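Local coordinates for SA0254 protein (Staphylococcus aureus subsp. aureus, PDB 2OOI) that is of unknown function but carries a UTRA domain, and so is probably the effector-sensing part of a GntR-type transcriptional regulator, at residues K110-E115 and C127-Q132. Numbering follows the deposited sequence.
Sequences KLTSSE and CLRYHQ
The guanidinium of R129 meets E115 at its edge, and C127 SG lies over one face, 3.8 Å above the plane and offset toward the rim. The backbone O of K110 is also near that plane, at the edge, 2.8 Å from R129 NH1. R129 and E115 form a salt bridge through R129 NH2, which sits close to both carboxylate oxygens. NH2 is modelled too close to the carboxylate, so its position is less sure. The two side chains cross at about a right angle, and their flat ends are turned 47° apart. The R129 chain bends at chi3 (82°), which places NE; the guanidinium beyond it reaches E115.

E115 also closes a capping box with T112, the N-cap residue. T112 N donates to E115 OE1 at 2.9 Å, from above the carboxylate plane. E115 N donates back to T112 OG1 at 3.0 Å. The carboxylate that pairs with R129 is therefore also tied to the start of its own helix. Beside this polar group, L111 CD2 packs on C127 CB at 3.7 Å.

V148 of strand 141-150 touches L111, C127 and R129. I65 and Y67 of strand 61-71 pack against E115. K110 CB points away from 127-132; its NZ forms a salt bridge with E125 of the second subunit. K110 ends strand 99-110, paired antiparallel with 126-136 by backbone bonds C127–D109 and R129–N107; helix 113-118 follows.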
loop_
_atom_site.group_PDB
_atom_site.type_symbol
_atom_site.label_atom_id
_atom_site.label_comp_id
_atom_site.label_asym_id
_atom_site.label_seq_id
_atom_site.Cartn_x
_atom_site.Cartn_y
_atom_site.Cartn_z
ATOM N N LYS B 110 -0.170 13.250 -7.756
ATOM C CA LYS B 110 -0.170 13.539 -9.167
ATOM C C LYS B 110 1.240 13.419 -9.704
ATOM O O LYS B 110 2.176 13.565 -8.962
ATOM C CB LYS B 110 -0.644 14.953 -9.392
ATOM C CG LYS B 110 -2.045 15.167 -9.007
ATOM C CD LYS B 110 -2.603 16.463 -9.566
ATOM C CE LYS B 110 -3.896 16.840 -8.823
ATOM N NZ LYS B 110 -4.657 17.920 -9.512
ATOM N N LEU B 111 1.376 13.169 -10.999
ATOM C CA LEU B 111 2.667 13.021 -11.637
ATOM C C LEU B 111 3.265 14.367 -12.066
ATOM O O LEU B 111 2.565 15.308 -12.467
ATOM C CB LEU B 111 2.543 12.156 -12.886
ATOM C CG LEU B 111 2.473 10.640 -12.782
ATOM C CD1 LEU B 111 2.020 10.167 -14.135
ATOM C CD2 LEU B 111 3.809 10.014 -12.386
ATOM N N THR B 112 4.576 14.442 -12.018
ATOM C CA THR B 112 5.247 15.584 -12.574
ATOM C C THR B 112 5.323 15.315 -14.063
ATOM O O THR B 112 5.174 14.169 -14.503
ATOM C CB THR B 112 6.651 15.748 -12.003
ATOM O OG1 THR B 112 7.498 14.725 -12.549
ATOM C CG2 THR B 112 6.634 15.690 -10.443
ATOM N N SER B 113 5.573 16.360 -14.837
ATOM C CA SER B 113 5.704 16.218 -16.285
ATOM C C SER B 113 6.877 15.300 -16.669
ATOM O O SER B 113 6.782 14.539 -17.628
ATOM C CB SER B 113 5.856 17.602 -16.931
ATOM O OG SER B 113 7.059 18.228 -16.492
ATOM N N SER B 114 7.967 15.338 -15.923
ATOM C CA SER B 114 9.111 14.502 -16.293
ATOM C C SER B 114 8.902 13.031 -15.906
ATOM O O SER B 114 9.338 12.115 -16.621
ATOM C CB SER B 114 10.386 15.030 -15.679
ATOM O OG SER B 114 10.343 14.820 -14.282
ATOM N N GLU B 115 8.227 12.795 -14.785
ATOM C CA GLU B 115 7.760 11.436 -14.475
ATOM C C GLU B 115 6.737 10.913 -15.495
ATOM O O GLU B 115 6.770 9.730 -15.870
ATOM C CB GLU B 115 7.128 11.400 -13.111
ATOM C CG GLU B 115 8.107 11.596 -11.980
ATOM C CD GLU B 115 7.447 12.174 -10.738
ATOM O OE1 GLU B 115 6.211 12.457 -10.746
ATOM O OE2 GLU B 115 8.191 12.377 -9.754
ATOM N N CYS B 127 -0.360 8.693 -9.520
ATOM C CA CYS B 127 0.725 7.720 -9.290
ATOM C C CYS B 127 0.701 7.270 -7.834
ATOM O O CYS B 127 -0.071 7.806 -7.044
ATOM C CB CYS B 127 2.086 8.344 -9.613
ATOM S SG CYS B 127 2.400 9.907 -8.705
ATOM N N LEU B 128 1.531 6.280 -7.502
ATOM C CA LEU B 128 1.875 5.943 -6.122
ATOM C C LEU B 128 3.309 6.369 -5.902
ATOM O O LEU B 128 4.195 5.967 -6.663
ATOM C CB LEU B 128 1.764 4.427 -5.869
ATOM C CG LEU B 128 1.739 3.965 -4.398
ATOM C CD1 LEU B 128 0.473 4.465 -3.729
ATOM C CD2 LEU B 128 1.822 2.454 -4.244
ATOM N N ARG B 129 3.540 7.193 -4.889
ATOM C CA ARG B 129 4.898 7.547 -4.444
ATOM C C ARG B 129 5.176 6.666 -3.227
ATOM O O ARG B 129 4.474 6.742 -2.220
ATOM C CB ARG B 129 5.058 9.030 -4.094
ATOM C CG ARG B 129 4.147 9.962 -4.841
ATOM C CD ARG B 129 4.628 11.404 -4.914
ATOM N NE ARG B 129 5.579 11.454 -6.015
ATOM C CZ ARG B 129 5.449 12.112 -7.170
ATOM N NH1 ARG B 129 4.441 12.919 -7.468
ATOM N NH2 ARG B 129 6.394 11.965 -8.047
ATOM N N TYR B 130 6.191 5.826 -3.348
ATOM C CA TYR B 130 6.489 4.764 -2.404
ATOM C C TYR B 130 7.940 4.950 -1.970
ATOM O O TYR B 130 8.797 5.244 -2.793
ATOM C CB TYR B 130 6.286 3.473 -3.169
ATOM C CG TYR B 130 6.599 2.151 -2.524
ATOM C CD1 TYR B 130 5.574 1.292 -2.113
ATOM C CD2 TYR B 130 7.920 1.698 -2.429
ATOM C CE1 TYR B 130 5.855 0.035 -1.584
ATOM C CE2 TYR B 130 8.215 0.433 -1.909
ATOM C CZ TYR B 130 7.181 -0.385 -1.490
ATOM O OH TYR B 130 7.489 -1.637 -0.981
ATOM N N HIS B 131 8.205 4.868 -0.672
ATOM C CA HIS B 131 9.563 5.055 -0.147
ATOM C C HIS B 131 9.916 3.859 0.683
ATOM O O HIS B 131 9.107 3.410 1.467
ATOM C CB HIS B 131 9.719 6.314 0.720
ATOM C CG HIS B 131 11.133 6.542 1.164
ATOM N ND1 HIS B 131 12.005 7.361 0.476
ATOM C CD2 HIS B 131 11.856 5.986 2.167
ATOM C CE1 HIS B 131 13.187 7.336 1.063
ATOM N NE2 HIS B 131 13.126 6.501 2.086
ATOM N N GLN B 132 11.126 3.348 0.526
ATOM C CA GLN B 132 11.528 2.215 1.331
ATOM C C GLN B 132 12.934 2.424 1.891
ATOM O O GLN B 132 13.828 2.809 1.155
ATOM C CB GLN B 132 11.432 0.934 0.504
ATOM C CG GLN B 132 11.536 -0.342 1.345
ATOM C CD GLN B 132 11.034 -1.609 0.649
ATOM O OE1 GLN B 132 11.136 -2.705 1.210
ATOM N NE2 GLN B 132 10.487 -1.467 -0.562
#